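Beta-L-arabinobiosidase (Bacteroides thetaiotaomicron, PDB 5MQR) probably hydrolyses arabinose-containing glycosidic linkages of plant pectin as a multidomain glycosidase, and may also have exo-alpha-sialidase activity. Local coordinates at residues His628-Phe633 and Lys649-Met654; Tyr674-Leu679 and Arg720-Pro725; Lys681-Lys684 and Gly689-Met692. One frame throughout, in Å; residues are numbered along the deposited sequence.

Contact 1: His628-Phe633 and Lys649-Met654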
loop_
_atom_site.group_PDB
_atom_site.type_symbol
_atom_site.label_atom_id
_atom_site.label_comp_id
_atom_site.label_asym_id
_atom_site.label_seq_id
_atom_site.Cartn_x
_atom_site.Cartn_y
_atom_site.Cartn_z
ATOM N N HIS A 628 19.885 7.437 4.463
ATOM C CA HIS A 628 20.414 8.799 4.561
ATOM C C HIS A 628 20.500 9.350 6.007
ATOM O O HIS A 628 21.370 10.162 6.293
ATOM C CB HIS A 628 19.634 9.773 3.669
ATOM C CG HIS A 628 18.231 10.048 4.136
ATOM N ND1 HIS A 628 17.923 11.065 5.012
ATOM C CD2 HIS A 628 17.056 9.439 3.840
ATOM C CE1 HIS A 628 16.624 11.074 5.237
ATOM N NE2 HIS A 628 16.075 10.093 4.541
ATOM N N TYR A 629 19.632 8.913 6.914
ATOM C CA TYR A 629 19.695 9.381 8.315
ATOM C C TYR A 629 20.996 8.977 8.967
ATOM O O TYR A 629 21.745 9.853 9.397
ATOM C CB TYR A 629 18.462 8.932 9.140
ATOM C CG TYR A 629 17.199 9.712 8.823
ATOM C CD1 TYR A 629 17.113 11.095 9.065
ATOM C CD2 TYR A 629 16.082 9.086 8.287
ATOM C CE1 TYR A 629 15.945 11.827 8.788
ATOM C CE2 TYR A 629 14.915 9.799 8.000
ATOM C CZ TYR A 629 14.843 11.163 8.262
ATOM O OH TYR A 629 13.680 11.836 7.993
ATOM N N ALA A 630 21.294 7.667 9.007
ATOM C CA ALA A 630 22.576 7.177 9.575
ATOM C C ALA A 630 23.772 7.887 8.963
ATOM O O ALA A 630 24.691 8.299 9.687
ATOM C CB ALA A 630 22.722 5.670 9.412
ATOM N N GLU A 631 23.746 8.021 7.631
ATOM C CA GLU A 631 24.798 8.719 6.890
ATOM C C GLU A 631 24.971 10.170 7.345
ATOM O O GLU A 631 26.082 10.593 7.612
ATOM C CB GLU A 631 24.531 8.662 5.376
ATOM C CG GLU A 631 24.829 7.283 4.773
ATOM C CD GLU A 631 24.030 6.967 3.506
ATOM O OE1 GLU A 631 23.759 7.886 2.683
ATOM O OE2 GLU A 631 23.681 5.775 3.309
ATOM N N SER A 632 23.873 10.920 7.443
ATOM C CA SER A 632 23.919 12.296 7.988
ATOM C C SER A 632 24.433 12.330 9.425
ATOM O O SER A 632 25.250 13.166 9.749
ATOM C CB SER A 632 22.542 12.978 7.953
ATOM O OG SER A 632 22.104 13.125 6.617
ATOM N N PHE A 633 23.943 11.439 10.271
ATOM C CA PHE A 633 24.364 11.408 11.674
ATOM C C PHE A 633 25.868 11.109 11.809
ATOM O O PHE A 633 26.567 11.727 12.621
ATOM C CB PHE A 633 23.536 10.393 12.488
ATOM C CG PHE A 633 22.033 10.574 12.396
ATOM C CD1 PHE A 633 21.440 11.850 12.241
ATOM C CD2 PHE A 633 21.198 9.469 12.506
ATOM C CE1 PHE A 633 20.064 11.983 12.178
ATOM C CE2 PHE A 633 19.817 9.606 12.438
ATOM C CZ PHE A 633 19.250 10.860 12.260
ATOM N N LYS A 649 29.509 0.826 10.992
ATOM C CA LYS A 649 28.655 -0.377 10.939
ATOM C C LYS A 649 27.205 -0.107 11.325
ATOM O O LYS A 649 26.379 -1.015 11.291
ATOM C CB LYS A 649 29.200 -1.470 11.889
ATOM C CG LYS A 649 30.598 -1.972 11.554
ATOM C CD LYS A 649 30.585 -2.932 10.374
ATOM C CE LYS A 649 31.826 -2.770 9.488
ATOM N NZ LYS A 649 31.966 -3.915 8.525
ATOM N N ALA A 650 26.891 1.140 11.659
ATOM C CA ALA A 650 25.627 1.482 12.272
ATOM C C ALA A 650 24.441 1.361 11.322
ATOM O O ALA A 650 23.371 0.910 11.755
ATOM C CB ALA A 650 25.687 2.884 12.903
ATOM N N SER A 651 24.618 1.763 10.059
ATOM C CA SER A 651 23.520 1.716 9.075
ATOM C C SER A 651 23.141 0.278 8.805
ATOM O O SER A 651 21.986 -0.056 8.747
ATOM C CB SER A 651 23.909 2.399 7.752
ATOM O OG SER A 651 22.781 2.519 6.887
ATOM N N GLU A 652 24.137 -0.566 8.644
ATOM C CA GLU A 652 23.920 -2.009 8.428
ATOM C C GLU A 652 23.216 -2.644 9.636
ATOM O O GLU A 652 22.233 -3.389 9.471
ATOM C CB GLU A 652 25.242 -2.723 8.120
ATOM C CG GLU A 652 25.144 -4.244 8.031
ATOM C CD GLU A 652 26.454 -4.894 7.563
ATOM O OE1 GLU A 652 27.538 -4.550 8.095
ATOM O OE2 GLU A 652 26.399 -5.756 6.649
ATOM N N TRP A 653 23.709 -2.340 10.836
ATOM C CA TRP A 653 23.060 -2.785 12.057
ATOM C C TRP A 653 21.600 -2.313 12.111
ATOM O O TRP A 653 20.726 -3.099 12.465
ATOM C CB TRP A 653 23.843 -2.324 13.287
ATOM C CG TRP A 653 23.221 -2.736 14.607
ATOM C CD1 TRP A 653 23.498 -3.862 15.342
ATOM C CD2 TRP A 653 22.216 -2.028 15.328
ATOM N NE1 TRP A 653 22.732 -3.877 16.486
ATOM C CE2 TRP A 653 21.930 -2.770 16.493
ATOM C CE3 TRP A 653 21.527 -0.841 15.101
ATOM C CZ2 TRP A 653 20.997 -2.359 17.420
ATOM C CZ3 TRP A 653 20.600 -0.427 16.034
ATOM C CH2 TRP A 653 20.343 -1.186 17.180
HETATM N N MSE A 654 21.336 -1.058 11.759
HETATM C CA MSE A 654 19.953 -0.535 11.788
HETATM C C MSE A 654 19.083 -1.304 10.824
HETATM O O MSE A 654 17.983 -1.731 11.175
HETATM C CB MSE A 654 19.899 0.973 11.485
HETATM C CG MSE A 654 20.347 1.790 12.695
HETATM SE SE MSE A 654 20.911 3.605 12.180
HETATM C CE MSE A 654 19.102 4.325 11.930
HETATM O O HOH W 1 23.762 4.265 5.399
#
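S651 OG is held by two groups: it is hydrogen-bonded to Y623 OH in the preceding loop and, 2.5 Å away, to a water molecule. That water donates to E631 OE2 at 2.6 Å, bridging the exposed carboxylate of helix 627-636 to the serine hydroxyl of helix 647-657. The hydroxyl lies anti to the serine's backbone N (chi1 -171°), which brings OG within 4.0 Å of A630 CB. Beside this polar link, at A630 and S651, the two helices meet through very small side chains. A630 CB points at the partner helix and lies 3.9 Å from S651 CB, and the short side chains let the CA atoms of A630 and S651 approach to 5.6 Å. One turn along helix 647-657, the selenomethionine M654 bends at chi3 (77°) and sets its SE against the same methyl, 3.9 Å from A630 CB. Y623 also touches both A630 and M654, so one loop residue contacts both helices. A650 and W653 of the second helix pack in turn on R680 of helix 666-680, which places the pair beside that helix. A single alanine methyl thus serves both an apolar selenium contact and a serine, while water and Y623 satisfy the polar atom at the seam.

Contact 2: Tyr674-Leu679 and Arg720-Pro725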
loop_
_atom_site.group_PDB
_atom_site.type_symbol
_atom_site.label_atom_id
_atom_site.label_comp_id
_atom_site.label_asym_id
_atom_site.label_seq_id
_atom_site.Cartn_x
_atom_site.Cartn_y
_atom_site.Cartn_z
ATOM N N TYR A 674 17.304 8.874 14.637
ATOM C CA TYR A 674 18.397 9.293 15.493
ATOM C C TYR A 674 18.489 8.470 16.794
ATOM O O TYR A 674 19.565 8.079 17.203
ATOM C CB TYR A 674 18.306 10.786 15.836
ATOM C CG TYR A 674 19.340 11.226 16.863
ATOM C CD1 TYR A 674 20.667 11.391 16.506
ATOM C CD2 TYR A 674 18.993 11.414 18.186
ATOM C CE1 TYR A 674 21.622 11.760 17.431
ATOM C CE2 TYR A 674 19.946 11.793 19.139
ATOM C CZ TYR A 674 21.255 11.959 18.753
ATOM O OH TYR A 674 22.194 12.346 19.671
ATOM N N ARG A 675 17.361 8.223 17.429
ATOM C CA ARG A 675 17.372 7.580 18.744
ATOM C C ARG A 675 17.760 6.117 18.620
ATOM O O ARG A 675 18.392 5.583 19.531
ATOM C CB ARG A 675 16.036 7.745 19.459
ATOM C CG ARG A 675 15.826 9.169 20.005
ATOM C CD ARG A 675 16.810 9.535 21.116
ATOM N NE ARG A 675 16.677 8.629 22.233
ATOM C CZ ARG A 675 16.035 8.881 23.377
ATOM N NH1 ARG A 675 15.472 10.071 23.637
ATOM N NH2 ARG A 675 15.966 7.914 24.287
ATOM N N TRP A 676 17.429 5.484 17.487
ATOM C CA TRP A 676 17.960 4.142 17.255
ATOM C C TRP A 676 19.486 4.171 17.053
ATOM O O TRP A 676 20.181 3.337 17.601
ATOM C CB TRP A 676 17.303 3.445 16.075
ATOM C CG TRP A 676 15.944 2.940 16.320
ATOM C CD1 TRP A 676 14.846 3.190 15.551
ATOM C CD2 TRP A 676 15.511 2.066 17.364
ATOM N NE1 TRP A 676 13.752 2.535 16.055
ATOM C CE2 TRP A 676 14.122 1.846 17.172
ATOM C CE3 TRP A 676 16.140 1.482 18.460
ATOM C CZ2 TRP A 676 13.355 1.058 18.025
ATOM C CZ3 TRP A 676 15.387 0.684 19.307
ATOM C CH2 TRP A 676 14.004 0.478 19.086
ATOM N N TRP A 677 19.967 5.132 16.259
ATOM C CA TRP A 677 21.380 5.294 15.959
ATOM C C TRP A 677 22.179 5.603 17.227
ATOM O O TRP A 677 23.322 5.174 17.395
ATOM C CB TRP A 677 21.528 6.433 14.930
ATOM C CG TRP A 677 22.927 6.815 14.532
ATOM C CD1 TRP A 677 23.680 6.265 13.538
ATOM C CD2 TRP A 677 23.693 7.876 15.068
ATOM N NE1 TRP A 677 24.883 6.909 13.438
ATOM C CE2 TRP A 677 24.918 7.907 14.369
ATOM C CE3 TRP A 677 23.478 8.799 16.090
ATOM C CZ2 TRP A 677 25.925 8.822 14.662
ATOM C CZ3 TRP A 677 24.474 9.715 16.375
ATOM C CH2 TRP A 677 25.680 9.724 15.654
ATOM N N SER A 678 21.558 6.368 18.104
ATOM C CA SER A 678 22.137 6.705 19.368
ATOM C C SER A 678 22.187 5.504 20.307
ATOM O O SER A 678 23.244 5.175 20.819
ATOM C CB SER A 678 21.319 7.801 20.028
ATOM O OG SER A 678 22.128 8.310 21.050
ATOM N N LEU A 679 21.035 4.868 20.523
ATOM C CA LEU A 679 20.942 3.683 21.388
ATOM C C LEU A 679 21.984 2.638 21.013
ATOM O O LEU A 679 22.615 2.052 21.873
ATOM C CB LEU A 679 19.555 3.048 21.306
ATOM C CG LEU A 679 19.360 1.791 22.144
ATOM C CD1 LEU A 679 19.255 2.152 23.615
ATOM C CD2 LEU A 679 18.142 1.024 21.699
ATOM N N ARG A 720 13.436 -3.694 23.303
ATOM C CA ARG A 720 12.610 -4.873 23.020
ATOM C C ARG A 720 12.144 -4.922 21.563
ATOM O O ARG A 720 11.740 -5.984 21.105
ATOM C CB ARG A 720 11.424 -4.979 23.980
ATOM C CG ARG A 720 10.360 -3.901 23.796
ATOM C CD ARG A 720 9.309 -3.976 24.892
ATOM N NE ARG A 720 8.453 -2.783 24.903
ATOM C CZ ARG A 720 7.200 -2.735 25.369
ATOM N NH1 ARG A 720 6.608 -3.827 25.838
ATOM N NH2 ARG A 720 6.518 -1.586 25.333
ATOM N N TRP A 721 12.224 -3.787 20.852
ATOM C CA TRP A 721 11.814 -3.678 19.448
ATOM C C TRP A 721 12.875 -4.056 18.431
ATOM O O TRP A 721 12.575 -4.158 17.239
ATOM C CB TRP A 721 11.280 -2.261 19.152
ATOM C CG TRP A 721 10.139 -1.927 20.030
ATOM C CD1 TRP A 721 10.171 -1.124 21.132
ATOM C CD2 TRP A 721 8.801 -2.434 19.944
ATOM N NE1 TRP A 721 8.937 -1.073 21.714
ATOM C CE2 TRP A 721 8.078 -1.878 21.013
ATOM C CE3 TRP A 721 8.142 -3.304 19.064
ATOM C CZ2 TRP A 721 6.737 -2.158 21.234
ATOM C CZ3 TRP A 721 6.805 -3.584 19.284
ATOM C CH2 TRP A 721 6.110 -3.003 20.368
ATOM N N LEU A 722 14.109 -4.254 18.891
ATOM C CA LEU A 722 15.201 -4.661 18.023
ATOM C C LEU A 722 14.964 -6.096 17.586
ATOM O O LEU A 722 14.689 -6.966 18.407
ATOM C CB LEU A 722 16.549 -4.552 18.733
ATOM C CG LEU A 722 16.975 -3.187 19.253
ATOM C CD1 LEU A 722 18.290 -3.346 19.985
ATOM C CD2 LEU A 722 17.059 -2.144 18.149
ATOM N N ARG A 723 15.118 -6.346 16.292
ATOM C CA ARG A 723 14.679 -7.603 15.694
ATOM C C ARG A 723 15.607 -8.764 16.028
ATOM O O ARG A 723 15.141 -9.873 16.202
ATOM C CB ARG A 723 14.537 -7.451 14.171
ATOM C CG ARG A 723 13.399 -6.515 13.723
ATOM C CD ARG A 723 13.352 -6.392 12.198
ATOM N NE ARG A 723 13.087 -7.721 11.652
ATOM C CZ ARG A 723 11.882 -8.229 11.411
ATOM N NH1 ARG A 723 10.774 -7.506 11.601
ATOM N NH2 ARG A 723 11.785 -9.479 10.981
ATOM N N ASP A 724 16.921 -8.523 16.089
ATOM C CA ASP A 724 17.857 -9.588 16.433
ATOM C C ASP A 724 17.870 -9.728 17.967
ATOM O O ASP A 724 18.291 -8.813 18.668
ATOM C CB ASP A 724 19.248 -9.310 15.874
ATOM C CG ASP A 724 20.205 -10.487 16.022
ATOM O OD1 ASP A 724 19.974 -11.409 16.819
ATOM O OD2 ASP A 724 21.239 -10.470 15.334
ATOM N N PRO A 725 17.401 -10.877 18.481
ATOM C CA PRO A 725 17.262 -10.979 19.927
ATOM C C PRO A 725 18.570 -11.093 20.686
ATOM O O PRO A 725 18.543 -10.944 21.912
ATOM C CB PRO A 725 16.422 -12.258 20.120
ATOM C CG PRO A 725 16.708 -13.085 18.910
ATOM C CD PRO A 725 16.912 -12.097 17.790
#
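This is buried apolar packing of a helix against an interhelical loop, in a helical region consistent with the alpha/alpha-toroid fold of MGH1-like glycosidases: W676 of helix 666-680 abuts W721 and L722, in the connection between helices 712-719 and 726-737. The backbones stay well apart, with 9.3 Å between the CA atoms of W676 and L722, and the indole spans the difference. With CG anti to its own carbonyl carbon (chi1 -75°), W676 sends its six-membered ring toward the loop. There L722 CD2 comes to 3.5 Å from W676 CZ3 and 3.8 Å from W676 CE3, the leucine and the indole running antiparallel alongside each other. At the neighbouring ring atom, W721 CB lies 3.9 Å from W676 CH2; the rest of the W721 side chain leads away, toward helices 754-765 and 1022-1029. L722 also touches W653 of helix 647-657, so this leucine touches side chains of two helices. Farther along the loop, D724 caps a backbone N at the start of the next helix. On the W721 indole itself, R720 CG sits 3.8 Å above one face, toward the rim, while D1023 OD1 accepts from both W721 NE1 and R720 NH2.

Contact 3: Lys681-Lys684 and Gly689-Met692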
loop_
_atom_site.group_PDB
_atom_site.type_symbol
_atom_site.label_atom_id
_atom_site.label_comp_id
_atom_site.label_asym_id
_atom_site.label_seq_id
_atom_site.Cartn_x
_atom_site.Cartn_y
_atom_site.Cartn_z
ATOM N N LYS A 681 24.947 2.865 19.999
ATOM C CA LYS A 681 26.276 3.164 20.537
ATOM C C LYS A 681 26.515 2.505 21.875
ATOM O O LYS A 681 27.673 2.289 22.262
ATOM C CB LYS A 681 26.487 4.668 20.708
ATOM C CG LYS A 681 26.576 5.461 19.407
ATOM C CD LYS A 681 26.570 6.964 19.695
ATOM C CE LYS A 681 26.870 7.794 18.449
ATOM N NZ LYS A 681 28.297 7.693 18.031
ATOM N N HIS A 682 25.423 2.193 22.587
ATOM C CA HIS A 682 25.498 1.682 23.948
ATOM C C HIS A 682 25.592 0.171 24.056
ATOM O O HIS A 682 25.769 -0.356 25.153
ATOM C CB HIS A 682 24.351 2.238 24.792
ATOM C CG HIS A 682 24.445 3.710 24.985
ATOM N ND1 HIS A 682 25.136 4.271 26.037
ATOM C CD2 HIS A 682 24.002 4.736 24.227
ATOM C CE1 HIS A 682 25.083 5.586 25.933
ATOM N NE2 HIS A 682 24.414 5.893 24.835
ATOM N N ILE A 683 25.538 -0.523 22.934
ATOM C CA ILE A 683 25.832 -1.939 22.944
ATOM C C ILE A 683 27.344 -2.084 23.109
ATOM O O ILE A 683 28.115 -1.584 22.271
ATOM C CB ILE A 683 25.333 -2.596 21.661
ATOM C CG1 ILE A 683 23.806 -2.441 21.596
ATOM C CG2 ILE A 683 25.757 -4.063 21.622
ATOM C CD1 ILE A 683 23.212 -2.705 20.232
ATOM N N LYS A 684 27.760 -2.758 24.174
ATOM C CA LYS A 684 29.180 -2.891 24.525
ATOM C C LYS A 684 29.618 -4.349 24.623
ATOM O O LYS A 684 28.947 -5.135 25.263
ATOM C CB LYS A 684 29.373 -2.238 25.880
ATOM C CG LYS A 684 30.814 -2.049 26.332
ATOM C CD LYS A 684 30.799 -1.261 27.639
ATOM C CE LYS A 684 32.176 -1.136 28.260
ATOM N NZ LYS A 684 33.080 -0.496 27.281
ATOM N N GLY A 689 29.498 -11.346 27.348
ATOM C CA GLY A 689 28.500 -10.997 26.343
ATOM C C GLY A 689 28.175 -9.514 26.381
ATOM O O GLY A 689 28.770 -8.749 27.131
ATOM N N TYR A 690 27.215 -9.119 25.552
ATOM C CA TYR A 690 26.869 -7.720 25.405
ATOM C C TYR A 690 26.305 -7.124 26.683
ATOM O O TYR A 690 25.564 -7.789 27.411
ATOM C CB TYR A 690 25.864 -7.513 24.276
ATOM C CG TYR A 690 26.344 -7.853 22.869
ATOM C CD1 TYR A 690 27.375 -7.120 22.257
ATOM C CD2 TYR A 690 25.717 -8.848 22.118
ATOM C CE1 TYR A 690 27.768 -7.379 20.950
ATOM C CE2 TYR A 690 26.130 -9.136 20.814
ATOM C CZ TYR A 690 27.155 -8.395 20.242
ATOM O OH TYR A 690 27.562 -8.666 18.962
ATOM N N GLY A 691 26.716 -5.880 26.941
ATOM C CA GLY A 691 26.181 -5.039 27.995
ATOM C C GLY A 691 25.563 -3.817 27.349
ATOM O O GLY A 691 25.799 -3.577 26.156
HETATM N N MSE A 692 24.755 -3.078 28.121
HETATM C CA MSE A 692 24.189 -1.792 27.694
HETATM C C MSE A 692 24.525 -0.705 28.690
HETATM O O MSE A 692 24.079 -0.730 29.851
HETATM C CB MSE A 692 22.683 -1.849 27.429
HETATM C CG MSE A 692 22.127 -0.490 27.035
HETATM SE SE MSE A 692 20.441 -0.683 26.030
HETATM C CE MSE A 692 21.109 -1.094 24.212
#
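K684 and G691 form the hydrogen-bonded pair of a short antiparallel beta hairpin. G691 N donates to K684 O at 2.9 Å, nearly straight (169°) and in the carbonyl plane; the return bond from K684 N to G691 O is also 2.9 Å, but its donor is tilted 31° from the carbonyl plane of G691. K684 O takes a second, weaker contact from the CA-H of Y690, at 3.3 Å from Y690 CA, and H682 O meets M692 CA in the same way at 3.3 Å. The tight part lies on the face of I683 and M692, the non-hydrogen-bonded pair, which is turned to helices 712-719 and 726-737. The selenomethionine M692 bends at chi3 (-81°) and brings its CE to 4.0 Å from I683 CG1. On the other flank of the isoleucine, I683 CG2 presses obliquely on the tyrosine ring, 3.5 Å from Y690 CD1. Q730 and T734 of helix 726-737 add hydrogen bonds to Y690 N and O. Swapping Y690 for an alanine would probably leave I683 CG2 without its aromatic neighbour and open a gap beside Y727, whose ring also meets the tyrosine. The opposite face is looser: the partly exposed K684 keeps its CB 3.8 Å from G691 O, then carries its amine away from the hairpin to a weak hydrogen bond with Q643. Polar backbone bonds therefore set the register, whereas the apolar face fastens the hairpin to the helices.

How the contacts relate
The three contacts lie in the helical part of the chain, on the same side of its centre, with contact 2 in the middle: its centre is about 12 Å from each of the others, while those of contacts 1 and 3 are about 18 Å apart. Contact 1 closes first along the chain; contact 3 is nested in the loop closed by contact 2, its hairpin following soon after helix 666-680. Packing joins all three. F633 meets Y674 and W677 of helix 666-680, W653 reaches I683, and L679 CD1 touches M692 CE at 3.8 Å. Helix 666-680, together with W653, links the 627-657 helix pair, the 720-725 loop and the hairpin by side-chain packing.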